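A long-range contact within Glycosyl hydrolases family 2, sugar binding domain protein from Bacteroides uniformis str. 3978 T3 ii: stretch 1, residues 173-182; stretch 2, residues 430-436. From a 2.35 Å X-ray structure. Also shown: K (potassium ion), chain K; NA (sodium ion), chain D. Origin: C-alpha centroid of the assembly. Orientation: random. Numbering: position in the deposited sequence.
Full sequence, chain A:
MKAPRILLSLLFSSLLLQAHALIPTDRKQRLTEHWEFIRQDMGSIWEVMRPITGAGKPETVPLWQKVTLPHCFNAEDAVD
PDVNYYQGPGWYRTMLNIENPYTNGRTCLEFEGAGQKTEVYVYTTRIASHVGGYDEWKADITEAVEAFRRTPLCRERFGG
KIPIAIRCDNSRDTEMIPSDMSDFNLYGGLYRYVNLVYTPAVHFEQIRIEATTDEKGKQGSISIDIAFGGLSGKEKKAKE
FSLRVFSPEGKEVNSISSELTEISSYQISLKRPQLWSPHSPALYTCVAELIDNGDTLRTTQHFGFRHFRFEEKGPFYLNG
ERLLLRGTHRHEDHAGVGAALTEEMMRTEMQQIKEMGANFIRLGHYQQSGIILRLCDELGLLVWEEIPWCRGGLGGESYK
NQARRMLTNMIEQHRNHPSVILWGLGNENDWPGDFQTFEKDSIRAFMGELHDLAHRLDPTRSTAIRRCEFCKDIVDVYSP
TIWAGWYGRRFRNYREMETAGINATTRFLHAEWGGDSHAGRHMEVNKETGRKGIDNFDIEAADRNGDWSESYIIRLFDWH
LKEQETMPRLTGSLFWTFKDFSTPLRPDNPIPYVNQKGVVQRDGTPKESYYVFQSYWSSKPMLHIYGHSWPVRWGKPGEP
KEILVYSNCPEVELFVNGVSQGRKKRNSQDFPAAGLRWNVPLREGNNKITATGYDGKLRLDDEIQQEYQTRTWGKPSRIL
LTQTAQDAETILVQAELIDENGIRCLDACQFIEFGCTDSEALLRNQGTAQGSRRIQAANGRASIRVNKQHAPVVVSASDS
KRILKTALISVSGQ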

# COMPACT_ATOMS: atom_id res chain seq x y z
N ASP A 173 9.72 -0.21 13.82
CA ASP A 173 10.46 0.65 14.74
C ASP A 173 11.29 -0.22 15.67
O ASP A 173 10.75 -0.85 16.58
CB ASP A 173 9.47 1.53 15.51
CG ASP A 173 10.15 2.48 16.47
OD1 ASP A 173 11.38 2.43 16.63
OD2 ASP A 173 9.41 3.30 17.06
N THR A 174 12.61 -0.25 15.47
CA THR A 174 13.41 -1.16 16.29
C THR A 174 13.49 -0.74 17.74
O THR A 174 13.92 -1.55 18.57
CB THR A 174 14.82 -1.34 15.71
OG1 THR A 174 15.54 -0.09 15.76
CG2 THR A 174 14.74 -1.81 14.27
N GLU A 175 13.08 0.48 18.08
CA GLU A 175 13.07 0.96 19.45
C GLU A 175 11.72 0.77 20.12
O GLU A 175 11.47 1.36 21.18
CB GLU A 175 13.48 2.44 19.49
CG GLU A 175 14.93 2.69 19.08
CD GLU A 175 15.97 2.11 20.07
OE1 GLU A 175 15.65 1.90 21.28
OE2 GLU A 175 17.13 1.88 19.65
N MET A 176 10.86 -0.04 19.52
CA MET A 176 9.55 -0.38 20.04
C MET A 176 9.45 -1.90 20.16
O MET A 176 9.86 -2.62 19.25
CB MET A 176 8.45 0.17 19.12
CG MET A 176 7.04 0.03 19.65
SD MET A 176 5.83 0.65 18.46
CE MET A 176 5.92 -0.59 17.18
N ILE A 177 8.94 -2.39 21.29
CA ILE A 177 8.72 -3.83 21.43
C ILE A 177 7.29 -4.09 20.95
O ILE A 177 6.44 -3.20 21.08
CB ILE A 177 8.94 -4.32 22.87
CG1 ILE A 177 8.08 -3.55 23.88
CG2 ILE A 177 10.41 -4.23 23.28
CD1 ILE A 177 8.01 -4.26 25.23
N PRO A 178 6.99 -5.27 20.37
CA PRO A 178 7.92 -6.38 20.09
C PRO A 178 8.76 -6.15 18.86
O PRO A 178 8.48 -5.27 18.07
CB PRO A 178 6.98 -7.56 19.85
CG PRO A 178 5.81 -6.91 19.14
CD PRO A 178 5.62 -5.60 19.90
N SER A 179 9.75 -7.01 18.68
CA SER A 179 10.65 -6.90 17.56
C SER A 179 10.02 -7.42 16.29
O SER A 179 9.30 -8.43 16.29
CB SER A 179 11.92 -7.70 17.82
OG SER A 179 12.55 -8.02 16.61
N ASP A 180 10.36 -6.76 15.17
CA ASP A 180 9.87 -7.29 13.90
C ASP A 180 10.54 -8.62 13.53
O ASP A 180 10.18 -9.21 12.51
CB ASP A 180 10.08 -6.27 12.78
CG ASP A 180 8.97 -5.22 12.74
OD1 ASP A 180 7.82 -5.56 12.37
OD2 ASP A 180 9.25 -4.06 13.10
N MET A 181 11.50 -9.10 14.30
CA MET A 181 11.95 -10.46 14.10
C MET A 181 10.96 -11.49 14.64
O MET A 181 11.14 -12.69 14.39
CB MET A 181 13.33 -10.64 14.73
CG MET A 181 14.35 -9.64 14.21
SD MET A 181 16.01 -9.91 14.84
CE MET A 181 16.43 -11.43 13.99
N SER A 182 9.91 -11.05 15.34
CA SER A 182 8.92 -11.95 15.91
C SER A 182 8.19 -12.73 14.83
O SER A 182 7.99 -12.24 13.71
CB SER A 182 7.89 -11.17 16.74
OG SER A 182 8.49 -10.63 17.90
N ASP A 430 17.27 -14.32 23.84
CA ASP A 430 18.59 -14.67 23.36
C ASP A 430 18.72 -14.54 21.84
O ASP A 430 19.77 -14.90 21.30
CB ASP A 430 18.93 -16.10 23.78
CG ASP A 430 17.93 -17.11 23.22
OD1 ASP A 430 16.98 -16.69 22.51
OD2 ASP A 430 18.11 -18.32 23.50
N TRP A 431 17.68 -14.06 21.14
CA TRP A 431 17.72 -13.95 19.69
C TRP A 431 18.19 -12.55 19.30
O TRP A 431 17.45 -11.58 19.50
CB TRP A 431 16.34 -14.24 19.11
CG TRP A 431 16.35 -14.62 17.68
CD1 TRP A 431 17.01 -13.98 16.68
CD2 TRP A 431 15.64 -15.70 17.08
NE1 TRP A 431 16.79 -14.62 15.49
CE2 TRP A 431 15.94 -15.68 15.70
CE3 TRP A 431 14.78 -16.70 17.56
CZ2 TRP A 431 15.42 -16.61 14.80
CZ3 TRP A 431 14.28 -17.63 16.66
CH2 TRP A 431 14.60 -17.59 15.30
N PRO A 432 19.40 -12.39 18.77
CA PRO A 432 19.91 -11.06 18.42
C PRO A 432 19.52 -10.61 17.01
O PRO A 432 19.08 -11.40 16.18
CB PRO A 432 21.44 -11.25 18.48
CG PRO A 432 21.63 -12.66 18.11
CD PRO A 432 20.46 -13.41 18.72
N GLY A 433 19.75 -9.32 16.74
CA GLY A 433 19.72 -8.87 15.36
C GLY A 433 19.17 -7.49 15.08
O GLY A 433 19.47 -6.89 14.04
N ASP A 434 18.35 -6.97 16.00
CA ASP A 434 17.76 -5.66 15.76
C ASP A 434 18.74 -4.52 15.98
O ASP A 434 18.47 -3.41 15.53
CB ASP A 434 16.51 -5.48 16.63
CG ASP A 434 15.24 -5.91 15.91
OD1 ASP A 434 15.35 -6.55 14.83
OD2 ASP A 434 14.14 -5.58 16.41
N PHE A 435 19.85 -4.75 16.68
CA PHE A 435 20.88 -3.72 16.88
C PHE A 435 22.24 -4.29 16.54
O PHE A 435 22.41 -5.51 16.42
CB PHE A 435 20.86 -3.18 18.32
CG PHE A 435 19.49 -2.74 18.77
CD1 PHE A 435 18.63 -3.64 19.40
CD2 PHE A 435 19.03 -1.45 18.50
CE1 PHE A 435 17.36 -3.26 19.80
CE2 PHE A 435 17.76 -1.06 18.90
CZ PHE A 435 16.92 -1.97 19.55
N GLN A 436 23.21 -3.39 16.31
CA GLN A 436 24.59 -3.79 16.04
C GLN A 436 25.24 -4.47 17.24
O GLN A 436 26.19 -5.24 17.06
CB GLN A 436 25.41 -2.57 15.63
CG GLN A 436 24.72 -1.72 14.59
CD GLN A 436 25.55 -0.51 14.16
OE1 GLN A 436 26.60 -0.65 13.53
NE2 GLN A 436 25.06 0.68 14.51
K K K . 9.60 -3.30 16.83
NA NA D . 17.97 -0.80 15.05
O HOH W 1 8.41 -2.41 14.66
O HOH W 2 14.13 -4.12 18.69
O HOH W 3 12.22 -4.41 15.40
O HOH W 4 19.91 1.16 16.00

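Stretch 1 has no regular helix or strand; two type I turns, Asp173 to Met176 and Ser179 to Ser182, fold it, with a cis peptide before Pro178. Potassium fastens the first turn and the segment after it through the carbonyl oxygens of Asp173, Met176 and Pro178. Stretch 2 turns a corner at Asp430, is a weakly bonded strand only about 431-432, and is otherwise loop or turn, and the backbones come nearest at Thr174 and Asp434, CA to CA 6.3 Å. Together they bury 399 Å².

Asp434, itself buried, is the main link. Its OD2 accepts a hydrogen bond from Ser179 OG (2.9 Å), while that OG accepts from Met181 N (2.8 Å), so the small hydroxyl ties the second turn to the carboxylate. OD2 also accepts hydrogen bonds from water 2, which donates to Thr174 O as well, and from water 3, which accepts from Asp180 N. Sodium adds a bridge between Thr174 OG1 (2.6 Å) and Asp434 O (2.7 Å).

Met181 points its flexible side chain at stretch 2, CE lying 3.5 Å from Trp431 NE1 and SD 3.9 Å from Gly433 CA. A CB on Gly433 would clash with that sulfur and jam against the preceding carbonyl. Phe435 reaches back, its CZ 3.2 Å from Thr174 O, and Glu175 OE2 meets the ring edge at CE2 (3.1 Å), where the carboxylate faces the ring's partly positive hydrogens.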